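Long-range contact in BepC protein (Bartonella tribocorum, PDB 4WGJ), which probably transfers AMP from ATP to threonine or tyrosine hydroxyls of target proteins, as an AMPylase delivered by Bartonella through its VirB secretion system: residues Ala142-Met147 against Pro203-Phe208. Numbering follows the deposited sequence.
Sequences AADVFM and PMKDLF
The ring of F208 lies flat against the backbone of helix 135-152, with the CA of A143 over one face, 4.0 Å from the ring centroid, in a CH-pi contact. Small alanines let the ring come this close to the helix backbone, and CB of A142 meets CD2 of F208 at 3.7 Å. Farther along, the tip of F208 pushes against the base of F146, its CZ 3.4 Å from CB of F146, and the two ring planes are inclined at 52°. F146 has CG anti to its backbone N (chi1 -174°), which carries its ring past F208 to M204. The M204 chain, bent at chi2 and chi3, curls so that SD arrives at the ring edge, 3.6 Å from CD2 of F146, a Met-aromatic contact that uses the flexibility of an unbranched thioether. In this helical Fic domain segments 142-147 and 203-208 run at 121° to each other; F146 also touches M167 of helix 159-174 and M188 of helix 185-198, and its side chain lies about 5 Å from bound AMPPNP. M147 and M204, both flexible, lie alongside with chains running opposite ways, CG to CG 3.8 Å. K205 bends at chi2, then runs straight, laying apolar CD against CB of A143; its length carries NZ to exposed D144, a salt bridge to OD1 at 2.9 Å from above the carboxylate plane, while NZ also hydrogen-bonds to E140 O.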
loop_
_atom_site.group_PDB
_atom_site.type_symbol
_atom_site.label_atom_id
_atom_site.label_comp_id
_atom_site.label_asym_id
_atom_site.label_seq_id
_atom_site.Cartn_x
_atom_site.Cartn_y
_atom_site.Cartn_z
ATOM N N ALA A 142 -4.242 1.566 -14.657
ATOM C CA ALA A 142 -3.593 1.015 -13.464
ATOM C C ALA A 142 -2.791 2.076 -12.723
ATOM O O ALA A 142 -2.778 2.092 -11.492
ATOM C CB ALA A 142 -2.694 -0.171 -13.838
ATOM N N ALA A 143 -2.142 2.971 -13.470
ATOM C CA ALA A 143 -1.455 4.110 -12.866
ATOM C C ALA A 143 -2.418 4.956 -12.029
ATOM O O ALA A 143 -2.074 5.379 -10.926
ATOM C CB ALA A 143 -0.805 4.973 -13.937
ATOM N N ASP A 144 -3.612 5.210 -12.563
ATOM C CA ASP A 144 -4.617 5.993 -11.837
ATOM C C ASP A 144 -5.032 5.266 -10.555
ATOM O O ASP A 144 -5.178 5.879 -9.493
ATOM C CB ASP A 144 -5.859 6.257 -12.707
ATOM C CG ASP A 144 -5.599 7.240 -13.841
ATOM O OD1 ASP A 144 -4.706 8.107 -13.710
ATOM O OD2 ASP A 144 -6.313 7.154 -14.861
ATOM N N VAL A 145 -5.232 3.959 -10.655
ATOM C CA VAL A 145 -5.641 3.184 -9.483
ATOM C C VAL A 145 -4.546 3.244 -8.420
ATOM O O VAL A 145 -4.802 3.437 -7.225
ATOM C CB VAL A 145 -5.928 1.705 -9.848
ATOM C CG1 VAL A 145 -6.089 0.863 -8.591
ATOM C CG2 VAL A 145 -7.179 1.614 -10.687
ATOM N N PHE A 146 -3.310 3.097 -8.864
ATOM C CA PHE A 146 -2.190 3.068 -7.929
ATOM C C PHE A 146 -2.017 4.417 -7.246
ATOM O O PHE A 146 -1.739 4.481 -6.045
ATOM C CB PHE A 146 -0.909 2.685 -8.660
ATOM C CG PHE A 146 0.267 2.487 -7.761
ATOM C CD1 PHE A 146 0.301 1.422 -6.865
ATOM C CD2 PHE A 146 1.352 3.342 -7.828
ATOM C CE1 PHE A 146 1.400 1.222 -6.039
ATOM C CE2 PHE A 146 2.450 3.161 -7.002
ATOM C CZ PHE A 146 2.488 2.098 -6.113
ATOM N N MET A 147 -2.141 5.494 -8.020
ATOM C CA MET A 147 -2.047 6.826 -7.426
ATOM C C MET A 147 -3.145 7.053 -6.393
ATOM O O MET A 147 -2.918 7.738 -5.378
ATOM C CB MET A 147 -2.091 7.909 -8.514
ATOM C CG MET A 147 -0.804 7.935 -9.354
ATOM S SD MET A 147 -0.740 9.284 -10.540
ATOM C CE MET A 147 -1.941 8.720 -11.749
ATOM N N PRO A 203 5.531 10.610 -14.712
ATOM C CA PRO A 203 6.454 9.556 -14.280
ATOM C C PRO A 203 5.737 8.265 -13.871
ATOM O O PRO A 203 6.238 7.168 -14.162
ATOM C CB PRO A 203 7.160 10.187 -13.081
ATOM C CG PRO A 203 7.171 11.645 -13.404
ATOM C CD PRO A 203 5.823 11.889 -14.036
ATOM N N MET A 204 4.580 8.386 -13.227
ATOM C CA MET A 204 3.849 7.186 -12.814
ATOM C C MET A 204 3.278 6.471 -14.039
ATOM O O MET A 204 3.299 5.242 -14.113
ATOM C CB MET A 204 2.731 7.532 -11.826
ATOM C CG MET A 204 2.097 6.310 -11.189
ATOM S SD MET A 204 3.235 5.485 -10.067
ATOM C CE MET A 204 3.195 6.613 -8.669
ATOM N N LYS A 205 2.752 7.235 -14.991
ATOM C CA LYS A 205 2.273 6.657 -16.247
ATOM C C LYS A 205 3.385 5.878 -16.935
ATOM O O LYS A 205 3.173 4.751 -17.404
ATOM C CB LYS A 205 1.742 7.746 -17.178
ATOM C CG LYS A 205 0.505 8.454 -16.648
ATOM C CD LYS A 205 -0.709 7.547 -16.643
ATOM C CE LYS A 205 -1.938 8.297 -16.132
ATOM N NZ LYS A 205 -3.098 7.392 -15.980
ATOM N N ASP A 206 4.570 6.482 -16.990
ATOM C CA ASP A 206 5.724 5.837 -17.604
ATOM C C ASP A 206 6.090 4.564 -16.855
ATOM O O ASP A 206 6.415 3.546 -17.471
ATOM C CB ASP A 206 6.935 6.784 -17.635
ATOM C CG ASP A 206 6.747 7.956 -18.589
ATOM O OD1 ASP A 206 5.787 7.947 -19.392
ATOM O OD2 ASP A 206 7.584 8.884 -18.547
ATOM N N LEU A 207 6.050 4.635 -15.527
ATOM C CA LEU A 207 6.381 3.492 -14.689
ATOM C C LEU A 207 5.470 2.316 -15.015
ATOM O O LEU A 207 5.930 1.196 -15.236
ATOM C CB LEU A 207 6.272 3.872 -13.210
ATOM C CG LEU A 207 6.566 2.775 -12.184
ATOM C CD1 LEU A 207 7.944 2.196 -12.409
ATOM C CD2 LEU A 207 6.447 3.337 -10.770
ATOM N N PHE A 208 4.164 2.565 -15.059
ATOM C CA PHE A 208 3.254 1.457 -15.330
ATOM C C PHE A 208 3.359 0.947 -16.764
ATOM O O PHE A 208 3.137 -0.239 -17.013
ATOM C CB PHE A 208 1.816 1.842 -14.953
ATOM C CG PHE A 208 1.527 1.569 -13.508
ATOM C CD1 PHE A 208 1.965 2.446 -12.528
ATOM C CD2 PHE A 208 0.921 0.379 -13.118
ATOM C CE1 PHE A 208 1.750 2.171 -11.179
ATOM C CE2 PHE A 208 0.710 0.092 -11.778
ATOM C CZ PHE A 208 1.125 0.992 -10.805
#